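Long-range contacts in Emp47p (form2) (Saccharomyces cerevisiae, PDB 2A6Z), which acts as a calcium-independent, carbohydrate-binding cargo receptor, with a probable role in the secretion of glycoproteins and in the export of a related receptor from the endoplasmic reticulum: residues 52-63 with 85-93; 15-23 with 33-41. All coordinates share one frame; numbering follows the deposited sequence.

Interaction 1: 52-63 with 85-93; sequences WLKQGFDLKDSF and WFVQDSNIP
Ile-92 and Pro-93 lie over one face of the Trp-52 indole, whose outer end reaches Trp-85. Starting at the backbone, CB of Trp-52 meets CD1 of Ile-92 at 3.9 Å. With CG anti to the carbonyl carbon (chi1 -67°), the indole turns this face to the loop 89-93. CG2 of Ile-92 makes a CH-pi contact 3.8 Å from the centroid of the five-membered ring of Trp-52, with CG, CD1 and NE1 against it. Farther out, CD of Pro-93 stands 3.6 Å from the centroid of the six-membered ring of Trp-52 and 9° off its normal; a proline CH2 beside the ring nitrogen is somewhat polarised and suits such a face. CZ3 also nears CG2 of Val-87, and CZ2 reaches CD1 of Trp-85. At the tip, CH2 of Trp-52 touches CB of Trp-85 at 3.5 Å. The two indoles are nearly parallel but slid apart, and NE1 of Trp-85 is hydrogen-bonded to OG1 of Thr-198 on strand 192-200.

Phe-86 points its CB the opposite way from Trp-85. Phe-63 forms an offset stack on one face of its ring, centroids 4.7 Å apart and planes at 29°. CD2 of Phe-57 meets the edge of Phe-86 at CE1, 3.9 Å away. Flat rings pack here by stacking and edge contact, needing no polar partner.

Strand 192-200 separates strands 48-58 and 81-88, so these side chains meet across it. Trp-52 and Trp-85 pack on one side of that sheet, while Phe-86 and Phe-57 meet Phe-63 of the other sheet inside a legume-lectin-like beta sandwich.

Interaction 2: 15-23 with 33-41; sequences DLINTRKVP and SLEEGRIVL
Leu-34 and Leu-16 carry the apolar part of this contact. With CG anti to the backbone N (chi1 176°), Leu-34 drives CD2 against the peptide joining Arg-20 and Lys-21, 3.4 Å from C of Arg-20. The same methyl group lies close to N of Val-22, a buried atom that finds no partner. Alongside, CG2 of Val-22 slides past CB of Leu-34 at 4.0 Å. CD1 of Leu-16 packs on CG1 of Ile-39 at 3.7 Å; these branched residues interlock their methyl groups where loop meets hairpin.

Backbone polarity adds a CA-H...O contact: CA of Gly-37 is 3.3 Å from O of Leu-16, with 160° at the hydrogen. That oxygen also accepts from Thr-19 N in a type I turn, into which an Asx turn, Asp-15 OD2 accepting from Ile-17 N, leads. Gly-37 suits its place because its backbone twist would press a side chain against the preceding carbonyl.

No direct hydrogen bond joins the segments, but one water bridges them. Gly-37 N donates to it at 2.8 Å, and it also bonds to O of Thr-19 at 2.7 Å and to the carboxylate of Glu-36, whose chain bends at chi2 to turn back toward 15-23.

Strands 33-35 and 38-40 form a beta hairpin around the type II turn from Glu-35 to Arg-38, and the loop 15-23 packs against this edge hairpin of the lectin sandwich.

Interaction 2 closes in the chain before interaction 1 opens, and strand 48-58 is the next strand after 38-40. The contacts do not touch: their centres are 22 Å apart and their nearest atoms about 5 Å apart. Each belongs chiefly to a different sheet of the sandwich. The hairpin of interaction 2 borders the sheet that includes strands 210-220 and 63-72, whereas strands 48-58 and 81-88 lie in the facing sheet. Phe-63, which begins strand 63-72, ties interaction 1 to the sheet of interaction 2. Interaction 1 is buried and aromatic; interaction 2 is a surface contact, aliphatic and water-bridged.

Interaction 1: 52-63 with 85-93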
loop_
_atom_site.group_PDB
_atom_site.type_symbol
_atom_site.label_atom_id
_atom_site.label_comp_id
_atom_site.label_asym_id
_atom_site.label_seq_id
_atom_site.Cartn_x
_atom_site.Cartn_y
_atom_site.Cartn_z
ATOM N N TRP A 52 1.252 9.016 -4.086
ATOM C CA TRP A 52 1.978 9.283 -2.880
ATOM C C TRP A 52 1.565 10.613 -2.279
ATOM O O TRP A 52 1.256 11.578 -2.999
ATOM C CB TRP A 52 3.455 9.379 -3.140
ATOM C CG TRP A 52 4.179 8.121 -3.573
ATOM C CD1 TRP A 52 4.317 7.661 -4.856
ATOM C CD2 TRP A 52 4.882 7.185 -2.723
ATOM N NE1 TRP A 52 5.057 6.479 -4.857
ATOM C CE2 TRP A 52 5.422 6.182 -3.570
ATOM C CE3 TRP A 52 5.123 7.134 -1.326
ATOM C CZ2 TRP A 52 6.164 5.121 -3.060
ATOM C CZ3 TRP A 52 5.871 6.061 -0.838
ATOM C CH2 TRP A 52 6.374 5.077 -1.710
ATOM N N LEU A 53 1.653 10.721 -0.960
ATOM C CA LEU A 53 1.499 12.014 -0.294
ATOM C C LEU A 53 2.679 12.914 -0.672
ATOM O O LEU A 53 3.832 12.488 -0.710
ATOM C CB LEU A 53 1.397 11.827 1.229
ATOM C CG LEU A 53 -0.046 11.412 1.616
ATOM C CD1 LEU A 53 -0.073 10.552 2.866
ATOM C CD2 LEU A 53 -0.928 12.642 1.794
ATOM N N LYS A 54 2.341 14.213 -0.924
ATOM C CA LYS A 54 3.407 15.166 -1.228
ATOM C C LYS A 54 4.319 15.526 -0.070
ATOM O O LYS A 54 5.486 15.895 -0.303
ATOM C CB LYS A 54 2.755 16.457 -1.758
ATOM C CG LYS A 54 2.188 16.300 -3.140
ATOM C CD LYS A 54 1.620 17.642 -3.585
ATOM C CE LYS A 54 0.858 17.605 -4.890
ATOM N NZ LYS A 54 0.288 19.001 -5.126
ATOM N N GLN A 55 3.829 15.454 1.161
ATOM C CA GLN A 55 4.611 15.813 2.352
ATOM C C GLN A 55 4.916 14.566 3.145
ATOM O O GLN A 55 4.073 13.636 3.277
ATOM C CB GLN A 55 3.843 16.833 3.159
ATOM C CG GLN A 55 3.449 18.120 2.451
ATOM C CD GLN A 55 4.375 18.842 1.518
ATOM O OE1 GLN A 55 4.088 19.302 0.377
ATOM N NE2 GLN A 55 5.621 19.017 1.941
ATOM N N GLY A 56 6.108 14.581 3.756
ATOM C CA GLY A 56 6.429 13.493 4.650
ATOM C C GLY A 56 5.637 13.572 5.951
ATOM O O GLY A 56 5.184 14.624 6.313
ATOM N N PHE A 57 5.560 12.414 6.618
ATOM C CA PHE A 57 4.944 12.237 7.915
ATOM C C PHE A 57 6.057 12.031 8.927
ATOM O O PHE A 57 6.867 11.107 8.791
ATOM C CB PHE A 57 3.981 11.041 7.859
ATOM C CG PHE A 57 3.567 10.539 9.238
ATOM C CD1 PHE A 57 2.772 11.255 10.097
ATOM C CD2 PHE A 57 4.060 9.307 9.704
ATOM C CE1 PHE A 57 2.443 10.747 11.365
ATOM C CE2 PHE A 57 3.711 8.767 10.924
ATOM C CZ PHE A 57 2.929 9.503 11.765
ATOM N N ASP A 58 6.091 12.896 9.951
ATOM C CA ASP A 58 7.096 12.794 10.977
ATOM C C ASP A 58 6.627 11.817 12.041
ATOM O O ASP A 58 5.717 12.076 12.841
ATOM C CB ASP A 58 7.265 14.182 11.606
ATOM C CG ASP A 58 8.386 14.270 12.599
ATOM O OD1 ASP A 58 8.312 15.235 13.359
ATOM O OD2 ASP A 58 9.286 13.398 12.598
ATOM N N LEU A 59 7.267 10.620 12.106
ATOM C CA LEU A 59 6.819 9.560 13.004
ATOM C C LEU A 59 7.295 9.854 14.430
ATOM O O LEU A 59 8.488 9.724 14.750
ATOM C CB LEU A 59 7.310 8.216 12.509
ATOM C CG LEU A 59 6.987 7.056 13.483
ATOM C CD1 LEU A 59 5.483 6.824 13.610
ATOM C CD2 LEU A 59 7.693 5.779 13.036
ATOM N N LYS A 60 6.365 10.138 15.323
ATOM C CA LYS A 60 6.640 10.401 16.732
ATOM C C LYS A 60 5.735 9.613 17.677
ATOM O O LYS A 60 6.069 9.497 18.867
ATOM C CB LYS A 60 6.480 11.895 17.044
ATOM C CG LYS A 60 7.432 12.795 16.240
ATOM C CD LYS A 60 8.859 12.635 16.742
ATOM C CE LYS A 60 9.765 13.633 16.066
ATOM N NZ LYS A 60 11.152 13.138 15.987
ATOM N N ASP A 61 4.602 9.125 17.178
ATOM C CA ASP A 61 3.576 8.538 18.028
ATOM C C ASP A 61 2.746 7.547 17.175
ATOM O O ASP A 61 2.915 7.485 15.959
ATOM C CB ASP A 61 2.642 9.637 18.577
ATOM C CG ASP A 61 3.252 10.610 19.566
ATOM O OD1 ASP A 61 3.597 11.769 19.237
ATOM O OD2 ASP A 61 3.410 10.132 20.703
ATOM N N SER A 62 1.885 6.831 17.861
ATOM C CA SER A 62 1.081 5.782 17.221
ATOM C C SER A 62 0.250 6.335 16.087
ATOM O O SER A 62 -0.179 7.502 16.073
ATOM C CB SER A 62 0.170 5.179 18.287
ATOM O OG SER A 62 0.976 4.677 19.334
ATOM N N PHE A 63 -0.071 5.434 15.116
ATOM C CA PHE A 63 -0.873 5.878 13.975
ATOM C C PHE A 63 -1.583 4.666 13.373
ATOM O O PHE A 63 -1.258 3.533 13.610
ATOM C CB PHE A 63 0.024 6.567 12.903
ATOM C CG PHE A 63 0.975 5.648 12.188
ATOM C CD1 PHE A 63 0.598 5.040 10.983
ATOM C CD2 PHE A 63 2.215 5.383 12.706
ATOM C CE1 PHE A 63 1.446 4.184 10.355
ATOM C CE2 PHE A 63 3.096 4.499 12.067
ATOM C CZ PHE A 63 2.701 3.879 10.898
ATOM N N TRP A 85 3.090 1.454 0.975
ATOM C CA TRP A 85 4.418 1.777 1.470
ATOM C C TRP A 85 4.381 2.682 2.709
ATOM O O TRP A 85 3.528 3.580 2.788
ATOM C CB TRP A 85 5.203 2.525 0.391
ATOM C CG TRP A 85 5.337 1.766 -0.899
ATOM C CD1 TRP A 85 4.487 1.841 -1.976
ATOM C CD2 TRP A 85 6.372 0.829 -1.247
ATOM N NE1 TRP A 85 4.938 0.998 -2.997
ATOM C CE2 TRP A 85 6.085 0.393 -2.567
ATOM C CE3 TRP A 85 7.515 0.341 -0.588
ATOM C CZ2 TRP A 85 6.907 -0.534 -3.251
ATOM C CZ3 TRP A 85 8.314 -0.555 -1.272
ATOM C CH2 TRP A 85 8.014 -0.990 -2.583
ATOM N N PHE A 86 5.334 2.475 3.576
ATOM C CA PHE A 86 5.608 3.352 4.714
ATOM C C PHE A 86 7.143 3.364 4.871
ATOM O O PHE A 86 7.689 2.464 5.477
ATOM C CB PHE A 86 4.868 2.824 5.951
ATOM C CG PHE A 86 5.140 3.653 7.213
ATOM C CD1 PHE A 86 4.508 4.895 7.333
ATOM C CD2 PHE A 86 5.982 3.215 8.236
ATOM C CE1 PHE A 86 4.707 5.696 8.462
ATOM C CE2 PHE A 86 6.164 3.988 9.344
ATOM C CZ PHE A 86 5.513 5.226 9.468
ATOM N N VAL A 87 7.779 4.349 4.238
ATOM C CA VAL A 87 9.231 4.249 4.031
ATOM C C VAL A 87 9.934 5.614 4.282
ATOM O O VAL A 87 9.394 6.662 3.922
ATOM C CB VAL A 87 9.603 3.742 2.610
ATOM C CG1 VAL A 87 8.993 2.341 2.365
ATOM C CG2 VAL A 87 9.141 4.670 1.508
ATOM N N GLN A 88 11.113 5.552 4.853
ATOM C CA GLN A 88 11.829 6.815 5.156
ATOM C C GLN A 88 12.506 7.338 3.911
ATOM O O GLN A 88 13.277 6.642 3.271
ATOM C CB GLN A 88 12.905 6.555 6.197
ATOM C CG GLN A 88 12.511 6.135 7.547
ATOM C CD GLN A 88 13.768 5.789 8.361
ATOM O OE1 GLN A 88 14.643 6.642 8.546
ATOM N NE2 GLN A 88 13.821 4.532 8.799
ATOM N N ASP A 89 12.235 8.599 3.573
ATOM C CA ASP A 89 12.922 9.276 2.465
ATOM C C ASP A 89 12.650 10.785 2.653
ATOM O O ASP A 89 11.705 11.159 3.334
ATOM C CB ASP A 89 12.430 8.773 1.136
ATOM C CG ASP A 89 13.389 8.904 -0.023
ATOM O OD1 ASP A 89 14.207 9.842 0.039
ATOM O OD2 ASP A 89 13.348 8.079 -0.934
ATOM N N SER A 90 13.458 11.586 2.034
ATOM C CA SER A 90 13.294 13.052 2.109
ATOM C C SER A 90 12.404 13.573 0.995
ATOM O O SER A 90 12.144 14.794 0.920
ATOM C CB SER A 90 14.690 13.701 2.087
ATOM O OG SER A 90 15.293 13.337 0.846
ATOM N N ASN A 91 11.987 12.726 0.076
ATOM C CA ASN A 91 11.090 13.096 -1.000
ATOM C C ASN A 91 10.241 11.889 -1.329
ATOM O O ASN A 91 10.529 10.774 -0.828
ATOM C CB ASN A 91 11.886 13.517 -2.266
ATOM C CG ASN A 91 13.180 12.768 -2.339
ATOM O OD1 ASN A 91 14.230 13.322 -1.964
ATOM N ND2 ASN A 91 13.134 11.516 -2.803
ATOM N N ILE A 92 9.273 12.018 -2.204
ATOM C CA ILE A 92 8.637 10.820 -2.744
ATOM C C ILE A 92 9.722 9.923 -3.318
ATOM O O ILE A 92 10.597 10.438 -4.040
ATOM C CB ILE A 92 7.597 11.208 -3.813
ATOM C CG1 ILE A 92 6.410 11.989 -3.222
ATOM C CG2 ILE A 92 7.116 9.994 -4.612
ATOM C CD1 ILE A 92 5.430 12.548 -4.228
ATOM N N PRO A 93 9.740 8.642 -2.998
ATOM C CA PRO A 93 10.882 7.835 -3.430
ATOM C C PRO A 93 11.058 7.852 -4.930
ATOM O O PRO A 93 10.082 7.734 -5.695
ATOM C CB PRO A 93 10.506 6.436 -2.893
ATOM C CG PRO A 93 9.707 6.766 -1.664
ATOM C CD PRO A 93 8.802 7.908 -2.106
#

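Interaction 2: 15-23 with 33-41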
loop_
_atom_site.group_PDB
_atom_site.type_symbol
_atom_site.label_atom_id
_atom_site.label_comp_id
_atom_site.label_asym_id
_atom_site.label_seq_id
_atom_site.Cartn_x
_atom_site.Cartn_y
_atom_site.Cartn_z
ATOM N N ASP A 15 -12.725 9.998 0.507
ATOM C CA ASP A 15 -13.455 9.154 -0.435
ATOM C C ASP A 15 -13.613 9.847 -1.763
ATOM O O ASP A 15 -14.118 10.989 -1.840
ATOM C CB ASP A 15 -14.811 8.830 0.143
ATOM C CG ASP A 15 -15.573 7.792 -0.634
ATOM O OD1 ASP A 15 -16.547 7.324 -0.034
ATOM O OD2 ASP A 15 -15.330 7.524 -1.812
ATOM N N LEU A 16 -13.123 9.229 -2.844
ATOM C CA LEU A 16 -13.041 9.838 -4.170
ATOM C C LEU A 16 -14.362 9.788 -4.922
ATOM O O LEU A 16 -14.398 10.252 -6.088
ATOM C CB LEU A 16 -11.911 9.151 -4.976
ATOM C CG LEU A 16 -10.493 9.340 -4.414
ATOM C CD1 LEU A 16 -9.625 8.309 -5.073
ATOM C CD2 LEU A 16 -10.062 10.777 -4.679
ATOM N N ILE A 17 -15.404 9.280 -4.354
ATOM C CA ILE A 17 -16.650 9.007 -5.077
ATOM C C ILE A 17 -17.158 10.147 -5.930
ATOM O O ILE A 17 -17.602 10.001 -7.065
ATOM C CB ILE A 17 -17.733 8.490 -4.099
ATOM C CG1 ILE A 17 -18.952 7.951 -4.877
ATOM C CG2 ILE A 17 -18.105 9.496 -3.023
ATOM C CD1 ILE A 17 -19.866 7.144 -4.030
ATOM N N ASN A 18 -17.042 11.368 -5.437
ATOM C CA ASN A 18 -17.579 12.470 -6.293
ATOM C C ASN A 18 -16.468 13.439 -6.545
ATOM O O ASN A 18 -16.702 14.621 -6.825
ATOM C CB ASN A 18 -18.786 13.047 -5.552
ATOM C CG ASN A 18 -20.044 12.209 -5.703
ATOM O OD1 ASN A 18 -20.379 11.646 -6.750
ATOM N ND2 ASN A 18 -20.819 12.094 -4.625
ATOM N N THR A 19 -15.213 13.025 -6.458
ATOM C CA THR A 19 -14.086 13.930 -6.591
ATOM C C THR A 19 -13.647 14.094 -8.007
ATOM O O THR A 19 -13.499 13.131 -8.773
ATOM C CB THR A 19 -12.934 13.336 -5.753
ATOM O OG1 THR A 19 -13.405 13.308 -4.374
ATOM C CG2 THR A 19 -11.690 14.156 -5.882
ATOM N N ARG A 20 -13.438 15.389 -8.361
ATOM C CA ARG A 20 -13.183 15.703 -9.785
ATOM C C ARG A 20 -11.712 15.913 -10.060
ATOM O O ARG A 20 -11.341 15.929 -11.246
ATOM C CB ARG A 20 -14.050 16.931 -10.166
ATOM C CG ARG A 20 -15.559 16.713 -9.923
ATOM C CD ARG A 20 -16.419 17.858 -10.432
ATOM N NE ARG A 20 -17.576 18.195 -9.604
ATOM C CZ ARG A 20 -18.586 18.987 -9.932
ATOM N NH1 ARG A 20 -18.653 19.571 -11.112
ATOM N NH2 ARG A 20 -19.577 19.215 -9.074
ATOM N N LYS A 21 -10.884 16.160 -9.068
ATOM C CA LYS A 21 -9.459 16.389 -9.265
ATOM C C LYS A 21 -8.727 15.674 -8.116
ATOM O O LYS A 21 -9.204 15.644 -6.980
ATOM C CB LYS A 21 -9.133 17.866 -9.210
ATOM C CG LYS A 21 -7.932 18.398 -9.995
ATOM C CD LYS A 21 -6.659 17.591 -9.819
ATOM C CE LYS A 21 -6.149 16.911 -11.081
ATOM N NZ LYS A 21 -6.536 15.473 -11.246
ATOM N N VAL A 22 -7.549 15.117 -8.388
ATOM C CA VAL A 22 -6.793 14.541 -7.285
ATOM C C VAL A 22 -6.529 15.571 -6.184
ATOM O O VAL A 22 -6.100 16.672 -6.467
ATOM C CB VAL A 22 -5.432 14.030 -7.806
ATOM C CG1 VAL A 22 -4.615 13.479 -6.640
ATOM C CG2 VAL A 22 -5.660 13.015 -8.896
ATOM N N PRO A 23 -6.847 15.256 -4.930
ATOM C CA PRO A 23 -6.559 16.184 -3.844
ATOM C C PRO A 23 -5.132 16.681 -3.827
ATOM O O PRO A 23 -4.209 15.909 -4.068
ATOM C CB PRO A 23 -6.803 15.291 -2.594
ATOM C CG PRO A 23 -7.961 14.465 -3.092
ATOM C CD PRO A 23 -7.528 14.057 -4.487
ATOM N N SER A 33 -4.354 7.592 -12.702
ATOM C CA SER A 33 -5.276 8.676 -13.106
ATOM C C SER A 33 -6.566 8.585 -12.284
ATOM O O SER A 33 -7.043 7.502 -11.986
ATOM C CB SER A 33 -5.580 8.497 -14.567
ATOM O OG SER A 33 -6.600 7.601 -14.907
ATOM N N LEU A 34 -7.100 9.772 -11.976
ATOM C CA LEU A 34 -8.441 9.822 -11.389
ATOM C C LEU A 34 -9.494 9.568 -12.467
ATOM O O LEU A 34 -9.472 10.217 -13.523
ATOM C CB LEU A 34 -8.657 11.169 -10.720
ATOM C CG LEU A 34 -10.044 11.455 -10.132
ATOM C CD1 LEU A 34 -10.323 10.497 -8.980
ATOM C CD2 LEU A 34 -10.126 12.896 -9.674
ATOM N N GLU A 35 -10.339 8.620 -12.256
ATOM C CA GLU A 35 -11.434 8.234 -13.099
ATOM C C GLU A 35 -12.669 8.325 -12.207
ATOM O O GLU A 35 -12.544 8.868 -11.059
ATOM C CB GLU A 35 -11.215 6.851 -13.726
ATOM C CG GLU A 35 -9.898 6.731 -14.492
ATOM C CD GLU A 35 -9.788 7.806 -15.577
ATOM O OE1 GLU A 35 -10.837 8.448 -15.831
ATOM O OE2 GLU A 35 -8.681 8.004 -16.138
ATOM N N GLU A 36 -13.848 7.944 -12.625
ATOM C CA GLU A 36 -15.082 8.116 -11.936
ATOM C C GLU A 36 -15.055 7.445 -10.562
ATOM O O GLU A 36 -15.263 6.265 -10.326
ATOM C CB GLU A 36 -16.352 7.592 -12.598
ATOM C CG GLU A 36 -17.611 7.866 -11.786
ATOM C CD GLU A 36 -17.793 9.192 -11.087
ATOM O OE1 GLU A 36 -16.863 10.016 -10.936
ATOM O OE2 GLU A 36 -18.928 9.436 -10.603
ATOM N N GLY A 37 -14.831 8.299 -9.565
ATOM C CA GLY A 37 -14.877 7.821 -8.197
ATOM C C GLY A 37 -13.683 7.081 -7.694
ATOM O O GLY A 37 -13.765 6.552 -6.562
ATOM N N ARG A 38 -12.575 7.017 -8.421
ATOM C CA ARG A 38 -11.449 6.236 -7.907
ATOM C C ARG A 38 -10.208 6.604 -8.683
ATOM O O ARG A 38 -10.275 7.071 -9.826
ATOM C CB ARG A 38 -11.732 4.722 -8.091
ATOM C CG ARG A 38 -11.835 4.353 -9.571
ATOM C CD ARG A 38 -13.043 3.543 -9.913
ATOM N NE ARG A 38 -12.979 3.022 -11.263
ATOM C CZ ARG A 38 -13.236 3.581 -12.424
ATOM N NH1 ARG A 38 -13.620 4.843 -12.496
ATOM N NH2 ARG A 38 -13.104 2.885 -13.547
ATOM N N ILE A 39 -9.029 6.369 -8.085
ATOM C CA ILE A 39 -7.763 6.502 -8.797
ATOM C C ILE A 39 -7.369 5.135 -9.305
ATOM O O ILE A 39 -7.226 4.167 -8.537
ATOM C CB ILE A 39 -6.677 7.188 -7.953
ATOM C CG1 ILE A 39 -7.034 8.663 -7.736
ATOM C CG2 ILE A 39 -5.282 6.989 -8.568
ATOM C CD1 ILE A 39 -6.160 9.379 -6.714
ATOM N N VAL A 40 -7.218 5.047 -10.625
ATOM C CA VAL A 40 -6.825 3.805 -11.282
ATOM C C VAL A 40 -5.331 3.799 -11.448
ATOM O O VAL A 40 -4.790 4.684 -12.102
ATOM C CB VAL A 40 -7.526 3.686 -12.640
ATOM C CG1 VAL A 40 -7.066 2.433 -13.337
ATOM C CG2 VAL A 40 -9.038 3.689 -12.481
ATOM N N LEU A 41 -4.666 2.792 -10.857
ATOM C CA LEU A 41 -3.234 2.716 -10.933
ATOM C C LEU A 41 -2.764 2.041 -12.216
ATOM O O LEU A 41 -1.707 2.376 -12.732
ATOM C CB LEU A 41 -2.676 1.970 -9.704
ATOM C CG LEU A 41 -2.974 2.684 -8.368
ATOM C CD1 LEU A 41 -2.506 1.784 -7.219
ATOM C CD2 LEU A 41 -2.337 4.031 -8.287
HETATM O O HOH W 1 -14.845 11.080 -9.851
#